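Local coordinates for oxidized polyvinyl alcohol hydrolase (PDB 3WLA), which hydrolyses beta-diketones such as 4,6-nonanedione and cleaves oxidized polyvinyl alcohol in the second step of polyvinyl alcohol degradation, at residues D125-K128 against T129-G132; N65-R68 against S69-A73; T56-A59 against T60-L64. All coordinates share one frame; numbering follows the deposited sequence.

Contact 1 (D125-K128 against T129-G132); sequences DKYK and TDAG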
loop_
_atom_site.group_PDB
_atom_site.type_symbol
_atom_site.label_atom_id
_atom_site.label_comp_id
_atom_site.label_asym_id
_atom_site.label_seq_id
_atom_site.Cartn_x
_atom_site.Cartn_y
_atom_site.Cartn_z
ATOM N N ASP A 125 -17.190 -12.413 -4.523
ATOM C CA ASP A 125 -18.290 -11.595 -4.043
ATOM C C ASP A 125 -18.245 -11.324 -2.538
ATOM O O ASP A 125 -18.556 -10.226 -2.101
ATOM C CB ASP A 125 -19.619 -12.224 -4.439
ATOM C CG ASP A 125 -19.899 -12.078 -5.939
ATOM O OD1 ASP A 125 -19.119 -11.361 -6.644
ATOM O OD2 ASP A 125 -20.895 -12.680 -6.422
ATOM N N LYS A 126 -17.838 -12.294 -1.734
ATOM C CA LYS A 126 -17.789 -12.013 -0.295
ATOM C C LYS A 126 -16.839 -10.844 0.012
ATOM O O LYS A 126 -16.990 -10.150 1.039
ATOM C CB LYS A 126 -17.326 -13.238 0.474
ATOM C CG LYS A 126 -15.922 -13.653 0.147
ATOM C CD LYS A 126 -15.514 -14.820 1.001
ATOM C CE LYS A 126 -16.138 -16.097 0.482
ATOM N NZ LYS A 126 -15.682 -16.403 -0.933
ATOM N N TYR A 127 -15.893 -10.587 -0.889
ATOM C CA TYR A 127 -14.909 -9.555 -0.621
ATOM C C TYR A 127 -15.308 -8.205 -1.056
ATOM O O TYR A 127 -14.517 -7.270 -0.951
ATOM C CB TYR A 127 -13.543 -9.950 -1.168
ATOM C CG TYR A 127 -13.060 -11.196 -0.476
ATOM C CD1 TYR A 127 -13.080 -11.282 0.923
ATOM C CD2 TYR A 127 -12.572 -12.269 -1.185
ATOM C CE1 TYR A 127 -12.624 -12.395 1.590
ATOM C CE2 TYR A 127 -12.093 -13.429 -0.505
ATOM C CZ TYR A 127 -12.127 -13.454 0.883
ATOM O OH TYR A 127 -11.592 -14.509 1.574
ATOM N N LYS A 128 -16.563 -8.101 -1.522
ATOM C CA LYS A 128 -17.135 -6.811 -1.858
ATOM C C LYS A 128 -17.314 -6.054 -0.512
ATOM O O LYS A 128 -17.308 -4.816 -0.492
ATOM C CB LYS A 128 -18.516 -6.989 -2.517
ATOM C CG LYS A 128 -18.476 -7.101 -4.022
ATOM C CD LYS A 128 -19.795 -7.590 -4.579
ATOM C CE LYS A 128 -19.785 -7.487 -6.106
ATOM N NZ LYS A 128 -21.120 -7.816 -6.755
ATOM N N THR A 129 -17.468 -6.799 0.593
ATOM C CA THR A 129 -17.691 -6.182 1.921
ATOM C C THR A 129 -16.708 -6.596 3.032
ATOM O O THR A 129 -16.478 -5.830 3.977
ATOM C CB THR A 129 -19.141 -6.458 2.438
ATOM O OG1 THR A 129 -19.383 -7.880 2.496
ATOM C CG2 THR A 129 -20.170 -5.806 1.507
ATOM N N ASP A 130 -16.144 -7.799 2.909
ATOM C CA ASP A 130 -15.174 -8.372 3.854
ATOM C C ASP A 130 -13.803 -7.839 3.420
ATOM O O ASP A 130 -13.408 -8.016 2.261
ATOM C CB ASP A 130 -15.187 -9.904 3.731
ATOM C CG ASP A 130 -14.315 -10.602 4.784
ATOM O OD1 ASP A 130 -13.323 -10.000 5.245
ATOM O OD2 ASP A 130 -14.594 -11.768 5.134
ATOM N N ALA A 131 -13.111 -7.162 4.333
ATOM C CA ALA A 131 -11.797 -6.578 4.059
ATOM C C ALA A 131 -10.743 -7.651 3.678
ATOM O O ALA A 131 -9.793 -7.402 2.917
ATOM C CB ALA A 131 -11.305 -5.776 5.311
ATOM N N GLY A 132 -10.917 -8.842 4.211
ATOM C CA GLY A 132 -9.948 -9.875 3.944
ATOM C C GLY A 132 -8.918 -10.078 5.053
ATOM O O GLY A 132 -8.668 -9.164 5.863
HETATM O O HOH W 1 -20.259 -9.259 0.008
HETATM O O HOH W 2 -18.791 -10.450 2.841
#

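Contact 2 (N65-R68 against S69-A73); sequences NVPR and SGNNA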
loop_
_atom_site.group_PDB
_atom_site.type_symbol
_atom_site.label_atom_id
_atom_site.label_comp_id
_atom_site.label_asym_id
_atom_site.label_seq_id
_atom_site.Cartn_x
_atom_site.Cartn_y
_atom_site.Cartn_z
ATOM N N ASN A 65 16.405 -4.093 3.453
ATOM C CA ASN A 65 17.863 -3.936 3.494
ATOM C C ASN A 65 18.659 -3.747 2.255
ATOM O O ASN A 65 19.880 -3.533 2.336
ATOM C CB ASN A 65 18.470 -5.165 4.193
ATOM C CG ASN A 65 17.855 -5.421 5.528
ATOM O OD1 ASN A 65 17.560 -6.568 5.875
ATOM N ND2 ASN A 65 17.640 -4.382 6.287
ATOM N N VAL A 66 18.025 -3.867 1.098
ATOM C CA VAL A 66 18.734 -3.767 -0.135
ATOM C C VAL A 66 18.285 -2.511 -0.831
ATOM O O VAL A 66 17.093 -2.341 -1.085
ATOM C CB VAL A 66 18.407 -5.001 -0.987
ATOM C CG1 VAL A 66 19.071 -4.904 -2.314
ATOM C CG2 VAL A 66 18.837 -6.279 -0.202
ATOM N N PRO A 67 19.232 -1.620 -1.147
ATOM C CA PRO A 67 18.926 -0.372 -1.817
ATOM C C PRO A 67 18.085 -0.491 -3.025
ATOM O O PRO A 67 17.154 0.292 -3.180
ATOM C CB PRO A 67 20.288 0.203 -2.129
ATOM C CG PRO A 67 21.082 -0.229 -0.951
ATOM C CD PRO A 67 20.662 -1.658 -0.761
ATOM N N ARG A 68 18.404 -1.454 -3.891
ATOM C CA ARG A 68 17.676 -1.662 -5.110
ATOM C C ARG A 68 16.185 -1.916 -4.861
ATOM O O ARG A 68 15.333 -1.597 -5.701
ATOM C CB ARG A 68 18.299 -2.876 -5.832
ATOM C CG ARG A 68 17.761 -3.159 -7.149
ATOM C CD ARG A 68 18.652 -4.226 -7.873
ATOM N NE ARG A 68 18.575 -5.600 -7.358
ATOM C CZ ARG A 68 19.245 -6.619 -7.908
ATOM N NH1 ARG A 68 20.033 -6.387 -8.962
ATOM N NH2 ARG A 68 19.074 -7.880 -7.448
ATOM N N SER A 69 15.874 -2.507 -3.706
ATOM C CA SER A 69 14.500 -2.826 -3.371
ATOM C C SER A 69 13.880 -1.842 -2.394
ATOM O O SER A 69 12.775 -2.078 -1.903
ATOM C CB SER A 69 14.421 -4.254 -2.835
ATOM O OG SER A 69 14.700 -5.164 -3.916
ATOM N N GLY A 70 14.595 -0.756 -2.083
ATOM C CA GLY A 70 14.002 0.267 -1.221
ATOM C C GLY A 70 14.777 0.677 0.016
ATOM O O GLY A 70 14.665 1.796 0.450
ATOM N N ASN A 71 15.523 -0.239 0.619
ATOM C CA ASN A 71 16.300 0.073 1.840
ATOM C C ASN A 71 15.399 0.761 2.879
ATOM O O ASN A 71 15.791 1.775 3.525
ATOM C CB ASN A 71 17.508 0.949 1.437
ATOM C CG ASN A 71 18.571 1.070 2.549
ATOM O OD1 ASN A 71 18.794 0.132 3.326
ATOM N ND2 ASN A 71 19.221 2.247 2.627
ATOM N N ASN A 72 14.207 0.191 3.071
ATOM C CA ASN A 72 13.240 0.778 3.996
ATOM C C ASN A 72 13.651 0.744 5.474
ATOM O O ASN A 72 13.176 1.562 6.247
ATOM C CB ASN A 72 11.860 0.159 3.789
ATOM C CG ASN A 72 11.150 0.773 2.600
ATOM O OD1 ASN A 72 10.657 1.900 2.707
ATOM N ND2 ASN A 72 11.107 0.072 1.460
ATOM N N ALA A 73 14.565 -0.147 5.865
ATOM C CA ALA A 73 14.986 -0.173 7.260
ATOM C C ALA A 73 15.678 1.144 7.645
ATOM O O ALA A 73 15.800 1.484 8.814
ATOM C CB ALA A 73 15.977 -1.385 7.533
HETATM O O HOH W 3 16.669 -6.313 -5.092
#

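Contact 3 (T56-A59 against T60-L64); sequences TVEA and TNWNL. With SO4 (sulfate ion), chain D.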
loop_
_atom_site.group_PDB
_atom_site.type_symbol
_atom_site.label_atom_id
_atom_site.label_comp_id
_atom_site.label_asym_id
_atom_site.label_seq_id
_atom_site.Cartn_x
_atom_site.Cartn_y
_atom_site.Cartn_z
ATOM N N THR A 56 5.275 -8.707 -5.933
ATOM C CA THR A 56 5.216 -10.107 -6.325
ATOM C C THR A 56 6.531 -10.880 -6.254
ATOM O O THR A 56 6.534 -12.085 -5.875
ATOM C CB THR A 56 4.740 -10.237 -7.784
ATOM O OG1 THR A 56 3.515 -9.492 -7.970
ATOM C CG2 THR A 56 4.647 -11.763 -8.184
ATOM N N VAL A 57 7.636 -10.214 -6.601
ATOM C CA VAL A 57 8.912 -10.934 -6.663
ATOM C C VAL A 57 10.043 -10.542 -5.727
ATOM O O VAL A 57 11.103 -11.174 -5.743
ATOM C CB VAL A 57 9.435 -10.988 -8.111
ATOM C CG1 VAL A 57 8.322 -11.563 -9.032
ATOM C CG2 VAL A 57 9.853 -9.617 -8.576
ATOM N N GLU A 58 9.859 -9.535 -4.881
ATOM C CA GLU A 58 10.966 -9.169 -3.973
ATOM C C GLU A 58 10.709 -9.707 -2.576
ATOM O O GLU A 58 9.563 -9.765 -2.103
ATOM C CB GLU A 58 11.121 -7.648 -3.923
ATOM C CG GLU A 58 11.454 -7.056 -5.302
ATOM C CD GLU A 58 11.462 -5.534 -5.247
ATOM O OE1 GLU A 58 10.358 -4.978 -5.078
ATOM O OE2 GLU A 58 12.559 -4.928 -5.353
ATOM N N ALA A 59 11.778 -10.086 -1.889
ATOM C CA ALA A 59 11.648 -10.650 -0.530
ATOM C C ALA A 59 11.468 -9.498 0.455
ATOM O O ALA A 59 12.046 -8.423 0.220
ATOM C CB ALA A 59 12.972 -11.401 -0.133
ATOM N N THR A 60 10.776 -9.755 1.567
ATOM C CA THR A 60 10.599 -8.729 2.609
ATOM C C THR A 60 11.949 -8.167 3.075
ATOM O O THR A 60 12.107 -6.925 3.246
ATOM C CB THR A 60 9.795 -9.286 3.792
ATOM O OG1 THR A 60 8.436 -9.473 3.360
ATOM C CG2 THR A 60 9.801 -8.315 5.068
ATOM N N ASN A 61 12.930 -9.037 3.268
ATOM C CA ASN A 61 14.231 -8.540 3.704
ATOM C C ASN A 61 14.929 -7.654 2.647
ATOM O O ASN A 61 15.698 -6.783 3.017
ATOM C CB ASN A 61 15.134 -9.688 4.128
ATOM C CG ASN A 61 14.846 -10.140 5.536
ATOM O OD1 ASN A 61 14.169 -9.456 6.306
ATOM N ND2 ASN A 61 15.384 -11.311 5.893
ATOM N N TRP A 62 14.684 -7.891 1.361
ATOM C CA TRP A 62 15.262 -7.025 0.351
ATOM C C TRP A 62 14.685 -5.629 0.504
ATOM O O TRP A 62 15.427 -4.671 0.489
ATOM C CB TRP A 62 14.960 -7.478 -1.067
ATOM C CG TRP A 62 15.419 -8.863 -1.386
ATOM C CD1 TRP A 62 16.095 -9.728 -0.560
ATOM C CD2 TRP A 62 15.172 -9.562 -2.599
ATOM N NE1 TRP A 62 16.272 -10.929 -1.199
ATOM C CE2 TRP A 62 15.712 -10.855 -2.453
ATOM C CE3 TRP A 62 14.544 -9.219 -3.812
ATOM C CZ2 TRP A 62 15.638 -11.808 -3.472
ATOM C CZ3 TRP A 62 14.477 -10.179 -4.849
ATOM C CH2 TRP A 62 15.018 -11.454 -4.664
ATOM N N ASN A 63 13.365 -5.528 0.606
ATOM C CA ASN A 63 12.728 -4.247 0.747
ATOM C C ASN A 63 13.299 -3.474 1.952
ATOM O O ASN A 63 13.428 -2.266 1.898
ATOM C CB ASN A 63 11.228 -4.485 0.879
ATOM C CG ASN A 63 10.445 -3.227 1.148
ATOM O OD1 ASN A 63 10.389 -2.767 2.291
ATOM N ND2 ASN A 63 9.805 -2.676 0.099
ATOM N N LEU A 64 13.621 -4.171 3.030
ATOM C CA LEU A 64 14.170 -3.549 4.218
ATOM C C LEU A 64 15.647 -3.234 4.136
ATOM O O LEU A 64 16.098 -2.204 4.689
ATOM C CB LEU A 64 14.013 -4.472 5.439
ATOM C CG LEU A 64 12.598 -4.633 5.955
ATOM C CD1 LEU A 64 12.565 -5.639 7.129
ATOM C CD2 LEU A 64 12.140 -3.267 6.438
HETATM S S SO4 D . 6.650 -6.928 -8.546
HETATM O O1 SO4 D . 5.249 -6.961 -8.102
HETATM O O2 SO4 D . 7.524 -7.488 -7.478
HETATM O O3 SO4 D . 6.808 -7.787 -9.694
HETATM O O4 SO4 D . 7.095 -5.576 -8.895
HETATM O O HOH W 4 10.594 -3.946 -2.337
#

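Contact 1 (D125-K128 against T129-G132)
An Asx turn at Asp130 leads the chain into helix 133-145, and the turn before it, 125-128, is held against it mainly through one carbonyl oxygen, Lys126 O. Asp130 N donates to Lys126 O over 3.1 Å, in the carbonyl plane and with an N-H...O angle of 157°, which marks this as the firmer of two backbone bonds; the one from Thr129 N to the same oxygen, at 3.4 Å, is weak. A water adds a third grip: it donates to Lys126 O at 2.6 Å and also bonds Thr129 OG1. A second water joins Thr129 OG1 to Asp125 O, and with chi1 at 57° the hydroxyl is turned back over the turn, where both waters meet it.

Among the side chains, Tyr127 and Asp130 run alongside each other and point the same way, with ring and carboxylate planes 69° apart. Tyr127 CD1 lies 3.8 Å from Asp130 CB, while Asp130 O sits at the ring edge near its plane. One ring face carries Lys126 CG, 3.6 Å above the plane and over the centre; the ring also stacks with Trp109.

The Asx turn closes where Gly132 N, at the N-cap position, donates to Asp130 OD1 at 2.9 Å, reaching it from above the carboxylate plane. Gly132 has a positive phi that leaves no room for a CB beside the preceding carbonyl oxygen. Because Asp130 OD1 also forms a salt bridge with Arg136, the carboxylate probably keeps its negative charge, tying the entry of the helix to its first turn.

Contact 2 (N65-R68 against S69-A73)
Val66 O is approached by two backbone donors of 69-73, Ser69 N at 2.9 Å and, weakly, Asn71 N at 3.1 Å. Together they close a turn from Val66 to Asn71, just after helix 60-65, with a short 3-10 segment beginning at Pro67, in a loop of this alpha/beta-hydrolase that leads to strand 81-85. Ser69 N stands above the carbonyl plane of Val66, and its N-H...O angle of 138° shows a bent bond. The next i to i+3 bond, Gly70 N to Pro67 O, is straighter and measures 3.0 Å, again with the donor above the carbonyl plane. The end-to-end directions of the two halves differ by 151°, so the chain nearly doubles back.

Gly70 also has a positive phi, and a side chain there would run into both the carbonyl oxygen of Ser69 and Asn72 ND2, which explains the glycine at this point of the turn. Asn71 follows with positive phi, and its CB packs at 3.8 Å on Pro67 CA. With CG anti to the backbone N, chi1 -167° carries the amide away from the proline, alongside the Asn65 carbonyl, and Asn71 ND2 bonds Asp293 OD1. At the far end of the fold-back, Asn65 ND2 rests 3.6 Å from the methyl CB of Ala73.

Polar side chains meet through water at the tight end. Ser69 is buried and its OG bonds Glu58 OE2, while a water donates to Ser69 OG at 2.6 Å. That same water accepts from Arg68 NE at 3.0 Å, lying in the guanidinium plane at its edge.

Contact 3 (T56-A59 against T60-L64)
Ala59 occupies the N-cap position of helix 60-65, and the indole of Trp62, in the first turn, folds back over it; the loop 56-59 before it follows strand 47-53 of the alpha/beta-hydrolase sheet. Contacts with the indole come first. The central one is a CH-pi contact: Ala59 CB stands 3.5 Å from the centroid of the five-membered ring of Trp62 and only 7° off the ring normal, squarely over the face. Ala59 N lies over the same indole, offset toward the rim, and Glu58 CB approaches CE3 of Trp62 at 3.8 Å. Trp62 CG is anti to its carbonyl carbon (chi1 -58°), which turns the ring back along the incoming loop instead of onward along the helix. With the indole cut back to an alanine here, Ala59 CB and the backbone at Glu58 would probably lose the flat surface that lies against them.

Backbone bonds make the helix start. Asn63 N donates to Ala59 O at 3.2 Å, nearly along the C=O axis; Trp62 N to the same oxygen is bent and weak.

The ion is held by the loop, and a water joins loop to helix. A sulfate ion, probably from the crystallisation liquor, takes Thr56 N on O1 at 2.8 Å and Val57 N on O2 at 2.9 Å, the latter almost straight at 172°; Thr56 OG1 adds a bond to O1, and Ser162 OG, assigned to the charge relay by similarity, binds the ion too. Glu58 has Ser69 as the partner of its OE2, while a water accepting from Asn63 ND2 at 2.9 Å donates weakly to Glu58 OE1.

In the fold
Contacts 3 and 2 follow each other along the chain and touch, their centres 8 Å apart: Glu58 OE2 and Ser69 OG are 2.6 Å apart in a probable hydrogen bond, and Ala73 N meets Leu64 O at 2.8 Å, so the folded-back turn is fastened to the short helix. Both lie near the presumed nucleophile, Ser162, whose side chain is about 7 Å from that of Glu58 and about 11 Å from that of Ser69; the sulfate bridges contact 3 directly to it. Contact 1 lies well apart, at the entry to helix 133-145, its nearest atoms about 17 Å from contact 3 and about 22 Å from contact 2.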